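Local atomic coordinates of nicotinamide-nucleotide adenylyltransferase NadR family / Ribosylnicotinamide kinase (Lactococcus lactis subsp. cremoris, PDB entry 6GYE), a protein that probably phosphorylates nicotinamide riboside and adenylylates the resulting mononucleotide, two steps in the salvage of NAD+. Residues A[68-73]-A[173-178]; A[61-66]-A[82-87]; A[23-28]-A[169-174]. All coordinates share one frame; numbering follows the deposited sequence.

Contact 1 (A[68-73]-A[173-178]); sequences RYLREA and RVFRRH. With NNR (Nicotinamide riboside), chain I; SO4 (sulfate ion), chain D.
Y69 meets V174 and F175 in a mainly apolar, partly buried contact between helix 63-73, which packs on the N-terminal five-stranded parallel sheet, and the residues leading into helix 176-179, the short connection to the second sheet. V174 lies over one face of the tyrosine: CG1 of V174 is 4.1 Å from the Y69 ring centroid and 28° off its normal, a CH-pi contact. CG2 of V174 turns to A73, and both branches touch the E72 carboxylate. The extended E72 chain rests its OE1 3.8 Å from V174 CG1. F175 makes a T-shaped stack, receiving the edge of Y69 on its face, with ring centroids 5.2 Å apart and planes at 88°; beside it, Y69 CB lies 3.6 Å from F175 CZ. L70 comes in at the edge of the same phenyl ring, near its plane, its CD2 3.8 Å from F175 CZ. This patch is where the nucleotidyltransferase fold passes into the P-loop kinase part of the chain, and R177 belongs to the nicotinamide riboside pocket. The Y69 hydroxyl O sits 2.9 Å from R177 NH2, but the angle is poor and the pair is not a hydrogen bond; ring and guanidinium are turned 80° apart. The riboside lies close to the R177 guanidinium, though the detailed fit is doubtful in this model; NH1 of R177 is bonded to N248. A sulfate, probably from the crystallisation liquor, lies near the Y69 hydroxyl and takes weak hydrogen bonds from R177 NE (3.4 Å to O2) and from H178 ND1.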
loop_
_atom_site.group_PDB
_atom_site.type_symbol
_atom_site.label_atom_id
_atom_site.label_comp_id
_atom_site.label_asym_id
_atom_site.label_seq_id
_atom_site.Cartn_x
_atom_site.Cartn_y
_atom_site.Cartn_z
ATOM N N ARG A 68 -1.018 -9.311 9.944
ATOM C CA ARG A 68 0.427 -9.304 9.652
ATOM C C ARG A 68 0.998 -7.895 9.757
ATOM O O ARG A 68 2.050 -7.694 10.368
ATOM C CB ARG A 68 0.722 -9.877 8.266
ATOM C CG ARG A 68 0.582 -11.394 8.146
ATOM C CD ARG A 68 1.453 -12.115 9.166
ATOM N NE ARG A 68 1.556 -13.558 8.931
ATOM C CZ ARG A 68 2.459 -14.138 8.139
ATOM N NH1 ARG A 68 3.366 -13.404 7.475
ATOM N NH2 ARG A 68 2.455 -15.464 8.011
ATOM N N TYR A 69 0.278 -6.897 9.235
ATOM C CA TYR A 69 0.766 -5.525 9.317
ATOM C C TYR A 69 0.917 -5.068 10.769
ATOM O O TYR A 69 1.876 -4.360 11.111
ATOM C CB TYR A 69 -0.172 -4.593 8.560
ATOM C CG TYR A 69 -0.042 -4.677 7.064
ATOM C CD1 TYR A 69 0.802 -5.608 6.472
ATOM C CD2 TYR A 69 -0.731 -3.787 6.238
ATOM C CE1 TYR A 69 0.938 -5.675 5.098
ATOM C CE2 TYR A 69 -0.599 -3.844 4.848
ATOM C CZ TYR A 69 0.243 -4.785 4.289
ATOM O OH TYR A 69 0.377 -4.850 2.915
ATOM N N LEU A 70 -0.040 -5.427 11.628
ATOM C CA LEU A 70 0.054 -5.072 13.042
ATOM C C LEU A 70 1.247 -5.744 13.706
ATOM O O LEU A 70 1.954 -5.121 14.510
ATOM C CB LEU A 70 -1.239 -5.451 13.778
ATOM C CG LEU A 70 -2.392 -4.446 13.947
ATOM C CD1 LEU A 70 -2.118 -3.461 15.068
ATOM C CD2 LEU A 70 -2.662 -3.698 12.669
ATOM N N ARG A 71 1.475 -7.026 13.401
ATOM C CA ARG A 71 2.621 -7.710 13.980
ATOM C C ARG A 71 3.903 -6.979 13.633
ATOM O O ARG A 71 4.769 -6.781 14.491
ATOM C CB ARG A 71 2.685 -9.161 13.499
ATOM C CG ARG A 71 1.782 -10.115 14.255
ATOM C CD ARG A 71 2.289 -10.384 15.661
ATOM N NE ARG A 71 1.510 -11.443 16.306
ATOM C CZ ARG A 71 1.726 -12.745 16.128
ATOM N NH1 ARG A 71 2.705 -13.164 15.341
ATOM N NH2 ARG A 71 0.974 -13.636 16.749
ATOM N N GLU A 72 4.025 -6.540 12.381
ATOM C CA GLU A 72 5.206 -5.792 11.982
ATOM C C GLU A 72 5.247 -4.443 12.688
ATOM O O GLU A 72 6.311 -4.001 13.142
ATOM C CB GLU A 72 5.231 -5.627 10.461
ATOM C CG GLU A 72 6.514 -5.014 9.945
ATOM C CD GLU A 72 6.519 -4.749 8.434
ATOM O OE1 GLU A 72 5.755 -5.391 7.662
ATOM O OE2 GLU A 72 7.294 -3.860 8.024
ATOM N N ALA A 73 4.090 -3.787 12.802
ATOM C CA ALA A 73 4.038 -2.457 13.396
ATOM C C ALA A 73 4.487 -2.479 14.840
ATOM O O ALA A 73 5.108 -1.520 15.302
ATOM C CB ALA A 73 2.624 -1.883 13.299
ATOM N N ARG A 173 3.120 3.539 9.259
ATOM C CA ARG A 173 3.963 3.429 8.062
ATOM C C ARG A 173 3.781 2.108 7.316
ATOM O O ARG A 173 3.809 2.092 6.079
ATOM C CB ARG A 173 5.431 3.633 8.439
ATOM C CG ARG A 173 5.717 5.092 8.808
ATOM C CD ARG A 173 7.158 5.306 9.209
ATOM N NE ARG A 173 7.337 6.634 9.792
ATOM C CZ ARG A 173 7.584 7.738 9.082
ATOM N NH1 ARG A 173 7.684 7.677 7.753
ATOM N NH2 ARG A 173 7.733 8.907 9.697
ATOM N N VAL A 174 3.532 1.011 8.033
ATOM C CA VAL A 174 3.311 -0.278 7.377
ATOM C C VAL A 174 2.102 -0.238 6.449
ATOM O O VAL A 174 2.041 -0.977 5.460
ATOM C CB VAL A 174 3.172 -1.387 8.438
ATOM C CG1 VAL A 174 3.013 -2.737 7.764
ATOM C CG2 VAL A 174 4.411 -1.393 9.332
ATOM N N PHE A 175 1.133 0.621 6.734
ATOM C CA PHE A 175 -0.056 0.696 5.899
ATOM C C PHE A 175 0.081 1.683 4.746
ATOM O O PHE A 175 -0.827 1.746 3.910
ATOM C CB PHE A 175 -1.288 1.088 6.745
ATOM C CG PHE A 175 -1.807 -0.023 7.627
ATOM C CD1 PHE A 175 -1.190 -0.322 8.834
ATOM C CD2 PHE A 175 -2.896 -0.791 7.227
ATOM C CE1 PHE A 175 -1.656 -1.362 9.633
ATOM C CE2 PHE A 175 -3.378 -1.831 8.022
ATOM C CZ PHE A 175 -2.761 -2.113 9.227
ATOM N N ARG A 176 1.187 2.439 4.662
ATOM C CA ARG A 176 1.208 3.598 3.765
ATOM C C ARG A 176 1.251 3.197 2.295
ATOM O O ARG A 176 0.668 3.884 1.444
ATOM C CB ARG A 176 2.363 4.533 4.116
ATOM C CG ARG A 176 2.020 5.391 5.344
ATOM C CD ARG A 176 3.135 6.357 5.732
ATOM N NE ARG A 176 2.861 6.989 7.023
ATOM C CZ ARG A 176 3.550 8.023 7.507
ATOM N NH1 ARG A 176 4.554 8.560 6.810
ATOM N NH2 ARG A 176 3.248 8.516 8.700
ATOM N N ARG A 177 1.948 2.110 1.971
ATOM C CA ARG A 177 2.049 1.680 0.580
ATOM C C ARG A 177 0.672 1.452 -0.025
ATOM O O ARG A 177 0.399 1.876 -1.159
ATOM C CB ARG A 177 2.908 0.416 0.495
ATOM C CG ARG A 177 2.653 -0.429 -0.735
ATOM C CD ARG A 177 3.566 -1.642 -0.758
ATOM N NE ARG A 177 3.061 -2.789 -0.007
ATOM C CZ ARG A 177 3.458 -3.124 1.223
ATOM N NH1 ARG A 177 4.377 -2.390 1.867
ATOM N NH2 ARG A 177 2.936 -4.199 1.813
ATOM N N HIS A 178 -0.224 0.823 0.746
ATOM C CA HIS A 178 -1.563 0.514 0.257
ATOM C C HIS A 178 -2.317 1.770 -0.158
ATOM O O HIS A 178 -3.093 1.743 -1.125
ATOM C CB HIS A 178 -2.345 -0.239 1.332
ATOM C CG HIS A 178 -3.745 -0.579 0.932
ATOM N ND1 HIS A 178 -4.056 -1.704 0.197
ATOM C CD2 HIS A 178 -4.920 0.060 1.159
ATOM C CE1 HIS A 178 -5.362 -1.745 -0.006
ATOM N NE2 HIS A 178 -5.908 -0.685 0.561
HETATM O O2R NNR I . 6.363 -2.591 -3.365
HETATM C C2R NNR I . 4.969 -2.538 -3.693
HETATM C C3R NNR I . 4.132 -3.510 -2.872
HETATM O O3R NNR I . 4.918 -4.280 -1.953
HETATM C C4R NNR I . 3.457 -4.436 -3.872
HETATM C C5R NNR I . 1.940 -4.356 -3.763
HETATM O O5R NNR I . 1.346 -5.207 -4.749
HETATM O O4R NNR I . 3.868 -4.043 -5.184
HETATM C C1R NNR I . 4.767 -2.932 -5.148
HETATM N N1 NNR I . 4.194 -1.807 -5.890
HETATM C C2 NNR I . 4.623 -1.547 -7.132
HETATM C C6 NNR I . 3.248 -1.051 -5.316
HETATM C C5 NNR I . 2.687 0.023 -5.997
HETATM C C4 NNR I . 3.114 0.313 -7.285
HETATM C C3 NNR I . 4.095 -0.485 -7.857
HETATM C C7 NNR I . 4.582 -0.204 -9.247
HETATM O O7 NNR I . 5.693 -0.584 -9.580
HETATM N N7 NNR I . 3.785 0.458 -10.085
HETATM S S SO4 D . -0.812 -3.690 -0.040
HETATM O O1 SO4 D . -0.482 -3.187 1.281
HETATM O O2 SO4 D . 0.242 -4.612 -0.467
HETATM O O3 SO4 D . -2.075 -4.415 -0.019
HETATM O O4 SO4 D . -0.945 -2.575 -0.977
#

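Contact 2 (A[61-66]-A[82-87]). With SO4 (sulfate ion), chain D.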
loop_
_atom_site.group_PDB
_atom_site.type_symbol
_atom_site.label_atom_id
_atom_site.label_comp_id
_atom_site.label_asym_id
_atom_site.label_seq_id
_atom_site.Cartn_x
_atom_site.Cartn_y
_atom_site.Cartn_z
ATOM N N LEU A 61 -7.779 -4.731 2.445
ATOM C CA LEU A 61 -7.062 -5.002 3.690
ATOM C C LEU A 61 -7.802 -6.076 4.483
ATOM O O LEU A 61 -8.356 -5.801 5.550
ATOM C CB LEU A 61 -6.895 -3.725 4.514
ATOM C CG LEU A 61 -6.021 -2.591 3.967
ATOM C CD1 LEU A 61 -6.114 -1.380 4.878
ATOM C CD2 LEU A 61 -4.559 -2.999 3.820
ATOM N N PRO A 62 -7.817 -7.318 4.005
ATOM C CA PRO A 62 -8.516 -8.375 4.747
ATOM C C PRO A 62 -7.822 -8.660 6.072
ATOM O O PRO A 62 -6.695 -8.231 6.330
ATOM C CB PRO A 62 -8.446 -9.584 3.814
ATOM C CG PRO A 62 -7.214 -9.337 2.974
ATOM C CD PRO A 62 -7.027 -7.847 2.873
ATOM N N LEU A 63 -8.528 -9.420 6.914
ATOM C CA LEU A 63 -8.097 -9.656 8.292
ATOM C C LEU A 63 -6.667 -10.208 8.367
ATOM O O LEU A 63 -5.854 -9.751 9.181
ATOM C CB LEU A 63 -9.077 -10.608 8.961
ATOM C CG LEU A 63 -8.807 -11.048 10.393
ATOM C CD1 LEU A 63 -8.629 -9.840 11.284
ATOM C CD2 LEU A 63 -9.957 -11.911 10.895
ATOM N N GLU A 64 -6.346 -11.200 7.530
ATOM C CA GLU A 64 -5.007 -11.786 7.571
ATOM C C GLU A 64 -3.931 -10.729 7.326
ATOM O O GLU A 64 -2.894 -10.723 8.002
ATOM C CB GLU A 64 -4.897 -12.928 6.557
ATOM C CG GLU A 64 -3.496 -13.508 6.357
ATOM C CD GLU A 64 -3.056 -14.446 7.478
ATOM O OE1 GLU A 64 -3.914 -14.858 8.281
ATOM O OE2 GLU A 64 -1.854 -14.797 7.542
ATOM N N LYS A 65 -4.179 -9.802 6.393
ATOM C CA LYS A 65 -3.170 -8.795 6.082
ATOM C C LYS A 65 -3.052 -7.754 7.191
ATOM O O LYS A 65 -1.938 -7.341 7.541
ATOM C CB LYS A 65 -3.476 -8.124 4.742
ATOM C CG LYS A 65 -2.485 -7.010 4.415
ATOM C CD LYS A 65 -2.804 -6.303 3.116
ATOM C CE LYS A 65 -2.587 -7.203 1.921
ATOM N NZ LYS A 65 -2.997 -6.510 0.664
ATOM N N ARG A 66 -4.182 -7.308 7.752
ATOM C CA ARG A 66 -4.127 -6.374 8.877
ATOM C C ARG A 66 -3.412 -6.992 10.064
ATOM O O ARG A 66 -2.658 -6.317 10.769
ATOM C CB ARG A 66 -5.531 -5.941 9.298
ATOM C CG ARG A 66 -6.396 -5.449 8.178
ATOM C CD ARG A 66 -7.646 -4.786 8.722
ATOM N NE ARG A 66 -8.795 -5.395 8.085
ATOM C CZ ARG A 66 -9.709 -6.124 8.696
ATOM N NH1 ARG A 66 -9.666 -6.312 10.004
ATOM N NH2 ARG A 66 -10.683 -6.640 7.983
ATOM N N VAL A 82 0.081 -9.235 19.553
ATOM C CA VAL A 82 -0.966 -9.029 18.552
ATOM C C VAL A 82 -1.597 -10.373 18.232
ATOM O O VAL A 82 -0.886 -11.341 17.919
ATOM C CB VAL A 82 -0.423 -8.393 17.258
ATOM C CG1 VAL A 82 -1.540 -8.318 16.221
ATOM C CG2 VAL A 82 0.153 -7.009 17.529
ATOM N N SER A 83 -2.927 -10.425 18.288
ATOM C CA SER A 83 -3.669 -11.658 18.076
ATOM C C SER A 83 -4.890 -11.380 17.208
ATOM O O SER A 83 -5.354 -10.241 17.091
ATOM C CB SER A 83 -4.097 -12.285 19.406
ATOM O OG SER A 83 -5.059 -11.470 20.052
ATOM N N MET A 84 -5.418 -12.445 16.616
ATOM C CA MET A 84 -6.466 -12.372 15.612
ATOM C C MET A 84 -7.747 -12.965 16.178
ATOM O O MET A 84 -7.726 -14.082 16.709
ATOM C CB MET A 84 -6.040 -13.149 14.364
ATOM C CG MET A 84 -6.550 -12.623 13.050
ATOM S SD MET A 84 -5.906 -13.569 11.652
ATOM C CE MET A 84 -6.989 -14.992 11.681
ATOM N N LEU A 85 -8.857 -12.214 16.077
ATOM C CA LEU A 85 -10.192 -12.712 16.421
ATOM C C LEU A 85 -10.992 -12.855 15.133
ATOM O O LEU A 85 -11.502 -11.868 14.601
ATOM C CB LEU A 85 -10.923 -11.804 17.401
ATOM C CG LEU A 85 -12.321 -12.336 17.764
ATOM C CD1 LEU A 85 -12.224 -13.758 18.275
ATOM C CD2 LEU A 85 -12.989 -11.484 18.807
ATOM N N ASN A 86 -11.084 -14.089 14.638
ATOM C CA ASN A 86 -11.807 -14.413 13.413
ATOM C C ASN A 86 -13.301 -14.538 13.723
ATOM O O ASN A 86 -13.710 -15.395 14.518
ATOM C CB ASN A 86 -11.252 -15.717 12.831
ATOM C CG ASN A 86 -11.831 -16.063 11.463
ATOM O OD1 ASN A 86 -12.969 -15.720 11.138
ATOM N ND2 ASN A 86 -11.049 -16.778 10.667
ATOM N N GLU A 87 -14.121 -13.703 13.090
ATOM C CA GLU A 87 -15.546 -13.671 13.394
ATOM C C GLU A 87 -16.412 -14.395 12.364
ATOM O O GLU A 87 -17.641 -14.298 12.440
ATOM C CB GLU A 87 -16.013 -12.223 13.550
ATOM C CG GLU A 87 -15.577 -11.594 14.859
ATOM C CD GLU A 87 -15.739 -10.089 14.879
ATOM O OE1 GLU A 87 -15.804 -9.483 13.784
ATOM O OE2 GLU A 87 -15.824 -9.524 15.996
HETATM S S SO4 D . -0.812 -3.690 -0.040
HETATM O O1 SO4 D . -0.482 -3.187 1.281
HETATM O O2 SO4 D . 0.242 -4.612 -0.467
HETATM O O3 SO4 D . -2.075 -4.415 -0.019
HETATM O O4 SO4 D . -0.945 -2.575 -0.977
#
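L63 packs on M84 inside a beta-alpha-beta crossover, in which the chain leaves strand 43-50, runs through helix 63-73 and returns as the parallel neighbour strand 80-86. The two side chains cross at a slant, L63 CG lying 3.8 Å from M84 CG and 4.0 Å from M84 SD. Anti to the backbone N (chi1 178°), L63 CG is carried to the methionine; CD1 joins it there, and CD2 reaches the main chain, 4.0 Å from N86 CA. E64, bent at chi2, crosses the M84 side chain at about a right angle, with E64 OE1 4.1 Å from M84 SD. An alanine in place of L63 would probably leave M84 CG and SD without their leucine partner and open a gap between the first helical turn and the strand. R66 ties that turn back to the loop before it: R66 NE donates to L61 O at 2.6 Å, with an N-H...O angle of 143°, while L63 CA stands over the centre of the R66 guanidinium, 3.9 Å from its plane. The rest of this guanidinium is taken up by a salt bridge to D54 and bonds to the carbonyls of T22 and S49. The amide oxygen of N86 turns to the backbone N of N88. Strand 80-86 forms the outer edge of the sheet within this chain, hydrogen-bonded to strand 43-50, whose V48 also touches L63; V82 and M84 meet F67 of helix 63-73, while S83 and L85 pack against helix 95-110.

Contact 3 (A[23-28]-A[169-174]); sequences FAPLHT and THINRV. With SO4 (sulfate ion), chain E.
L26 and T28 are tied to N172 and H170 by two backbone hydrogen bonds that flank the pair H27 and I171. N172 N donates to L26 O at 3.1 Å, nearly straight at 166°; T28 N donates to H170 O at 2.9 Å, more bent at 135°. The pattern is that of a single antiparallel bridge, with H27 and I171 as its non-hydrogen-bonded pair. Side chains fill in on both flanks. L26 CD2 presses against the amide end of N172, 3.4 Å from ND2, where the N172 CG, anti to the backbone N, brings the amide alongside this methyl. T28 OG1 meets H170 CB at 3.5 Å, and its CG2 rests near H170 O. P25, which follows a cis peptide bond, touches I171 CG2 more loosely through CG at 4.4 Å.

Outside this layer, N172 OD1 accepts from V174 N (3.1 Å) in an Asx turn, with the donor above the carbonyl plane, and N172 ND2 goes to Q31. The H27 ring turns away from I171, its CG in the crowded position between backbone N and carbonyl carbon (chi1 60°). Its ND1 caps G29 N at the start of helix 28-40, while NE2 bonds to I153 O. H27 to H30 read HTGH, the signature of the nucleotidyltransferase superfamily, and a sulfate, probably from the crystallisation liquor, held by F23 N, T22 N, H30 and R150 is consistent with a phosphate site of the nucleotide, as in relatives. Because both hydrogen bonds across the contact run from main chain to main chain, they fix the path of the signature loop while the H27 imidazole caps G29 N within the signature and reaches I153 O of helix 151-162.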
loop_
_atom_site.group_PDB
_atom_site.type_symbol
_atom_site.label_atom_id
_atom_site.label_comp_id
_atom_site.label_asym_id
_atom_site.label_seq_id
_atom_site.Cartn_x
_atom_site.Cartn_y
_atom_site.Cartn_z
ATOM N N PHE A 23 -8.528 -1.918 12.555
ATOM C CA PHE A 23 -7.211 -1.446 12.101
ATOM C C PHE A 23 -7.069 -1.452 10.578
ATOM O O PHE A 23 -6.152 -2.058 10.012
ATOM C CB PHE A 23 -6.095 -2.279 12.733
ATOM C CG PHE A 23 -6.125 -2.299 14.220
ATOM C CD1 PHE A 23 -5.792 -1.171 14.940
ATOM C CD2 PHE A 23 -6.488 -3.453 14.904
ATOM C CE1 PHE A 23 -5.813 -1.185 16.326
ATOM C CE2 PHE A 23 -6.487 -3.484 16.280
ATOM C CZ PHE A 23 -6.150 -2.346 16.996
ATOM N N ALA A 24 -7.980 -0.739 9.924
ATOM C CA ALA A 24 -8.032 -0.617 8.467
ATOM C C ALA A 24 -8.100 0.858 8.080
ATOM O O ALA A 24 -9.102 1.315 7.517
ATOM C CB ALA A 24 -9.231 -1.382 7.906
ATOM N N PRO A 25 -7.030 1.631 8.331
ATOM C CA PRO A 25 -5.715 1.251 8.850
ATOM C C PRO A 25 -5.482 1.556 10.317
ATOM O O PRO A 25 -6.252 2.283 10.925
ATOM C CB PRO A 25 -4.788 2.117 8.011
ATOM C CG PRO A 25 -5.565 3.428 7.937
ATOM C CD PRO A 25 -7.030 3.042 7.902
ATOM N N LEU A 26 -4.408 0.990 10.864
ATOM C CA LEU A 26 -3.828 1.486 12.105
ATOM C C LEU A 26 -3.372 2.931 11.922
ATOM O O LEU A 26 -2.756 3.267 10.906
ATOM C CB LEU A 26 -2.646 0.600 12.500
ATOM C CG LEU A 26 -1.775 1.009 13.686
ATOM C CD1 LEU A 26 -2.550 0.873 14.976
ATOM C CD2 LEU A 26 -0.540 0.110 13.722
ATOM N N HIS A 27 -3.681 3.799 12.888
ATOM C CA HIS A 27 -3.230 5.188 12.806
ATOM C C HIS A 27 -2.833 5.681 14.192
ATOM O O HIS A 27 -2.924 4.951 15.183
ATOM C CB HIS A 27 -4.284 6.096 12.154
ATOM C CG HIS A 27 -5.591 6.147 12.884
ATOM N ND1 HIS A 27 -5.758 6.824 14.076
ATOM C CD2 HIS A 27 -6.802 5.621 12.577
ATOM C CE1 HIS A 27 -7.014 6.702 14.476
ATOM N NE2 HIS A 27 -7.668 5.982 13.582
ATOM N N THR A 28 -2.370 6.936 14.257
ATOM C CA THR A 28 -1.766 7.413 15.495
ATOM C C THR A 28 -2.782 7.540 16.626
ATOM O O THR A 28 -2.384 7.482 17.797
ATOM C CB THR A 28 -1.040 8.756 15.280
ATOM O OG1 THR A 28 -1.910 9.678 14.670
ATOM C CG2 THR A 28 0.135 8.597 14.354
ATOM N N THR A 169 0.289 11.691 7.477
ATOM C CA THR A 169 1.256 11.547 8.560
ATOM C C THR A 169 0.710 10.729 9.729
ATOM O O THR A 169 1.498 10.207 10.517
ATOM C CB THR A 169 1.733 12.914 9.066
ATOM O OG1 THR A 169 0.619 13.669 9.550
ATOM C CG2 THR A 169 2.463 13.691 7.984
ATOM N N HIS A 170 -0.606 10.573 9.839
ATOM C CA HIS A 170 -1.194 9.799 10.922
ATOM C C HIS A 170 -1.350 8.326 10.602
ATOM O O HIS A 170 -1.601 7.544 11.522
ATOM C CB HIS A 170 -2.558 10.386 11.312
ATOM C CG HIS A 170 -2.460 11.780 11.844
ATOM N ND1 HIS A 170 -3.486 12.691 11.749
ATOM C CD2 HIS A 170 -1.436 12.431 12.442
ATOM C CE1 HIS A 170 -3.103 13.838 12.281
ATOM N NE2 HIS A 170 -1.862 13.706 12.711
ATOM N N ILE A 171 -1.211 7.939 9.333
ATOM C CA ILE A 171 -1.269 6.534 8.952
ATOM C C ILE A 171 -0.004 5.825 9.423
ATOM O O ILE A 171 1.111 6.316 9.217
ATOM C CB ILE A 171 -1.420 6.396 7.431
ATOM C CG1 ILE A 171 -2.597 7.224 6.928
ATOM C CG2 ILE A 171 -1.567 4.922 7.033
ATOM C CD1 ILE A 171 -2.710 7.207 5.405
ATOM N N ASN A 172 -0.168 4.660 10.044
ATOM C CA ASN A 172 0.992 3.862 10.419
ATOM C C ASN A 172 1.780 3.461 9.169
ATOM O O ASN A 172 1.199 3.061 8.157
ATOM C CB ASN A 172 0.556 2.619 11.197
ATOM C CG ASN A 172 1.744 1.736 11.607
ATOM O OD1 ASN A 172 2.229 0.904 10.829
ATOM N ND2 ASN A 172 2.229 1.939 12.827
ATOM N N ARG A 173 3.120 3.539 9.259
ATOM C CA ARG A 173 3.963 3.429 8.062
ATOM C C ARG A 173 3.781 2.108 7.316
ATOM O O ARG A 173 3.809 2.092 6.079
ATOM C CB ARG A 173 5.431 3.633 8.439
ATOM C CG ARG A 173 5.717 5.092 8.808
ATOM C CD ARG A 173 7.158 5.306 9.209
ATOM N NE ARG A 173 7.337 6.634 9.792
ATOM C CZ ARG A 173 7.584 7.738 9.082
ATOM N NH1 ARG A 173 7.684 7.677 7.753
ATOM N NH2 ARG A 173 7.733 8.907 9.697
ATOM N N VAL A 174 3.532 1.011 8.033
ATOM C CA VAL A 174 3.311 -0.278 7.377
ATOM C C VAL A 174 2.102 -0.238 6.449
ATOM O O VAL A 174 2.041 -0.977 5.460
ATOM C CB VAL A 174 3.172 -1.387 8.438
ATOM C CG1 VAL A 174 3.013 -2.737 7.764
ATOM C CG2 VAL A 174 4.411 -1.393 9.332
HETATM S S SO4 E . -11.225 0.720 14.118
HETATM O O1 SO4 E . -10.690 1.502 15.226
HETATM O O2 SO4 E . -10.349 0.804 12.944
HETATM O O3 SO4 E . -11.327 -0.646 14.618
HETATM O O4 SO4 E . -12.539 1.206 13.701
#

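Contacts 1 and 2 both use helix 63-73, one near its end and the other at its first turn, and both approach the same sulfate. The segments of contacts 1 and 3 overlap at R173 and V174, but different residues do the work: V174 and F175 in contact 1, H170 to N172 in contact 3; F175 also packs on P25. Contact 2, the smallest, lies at the surface about 17 Å from the chain centre, whereas contacts 1 and 3, partly buried, have their centres about 9 and 11 Å from it. Contact 1 rests on aromatic packing beside a ligand pocket, contact 2 on aliphatic and thioether packing, contact 3 on backbone hydrogen bonds.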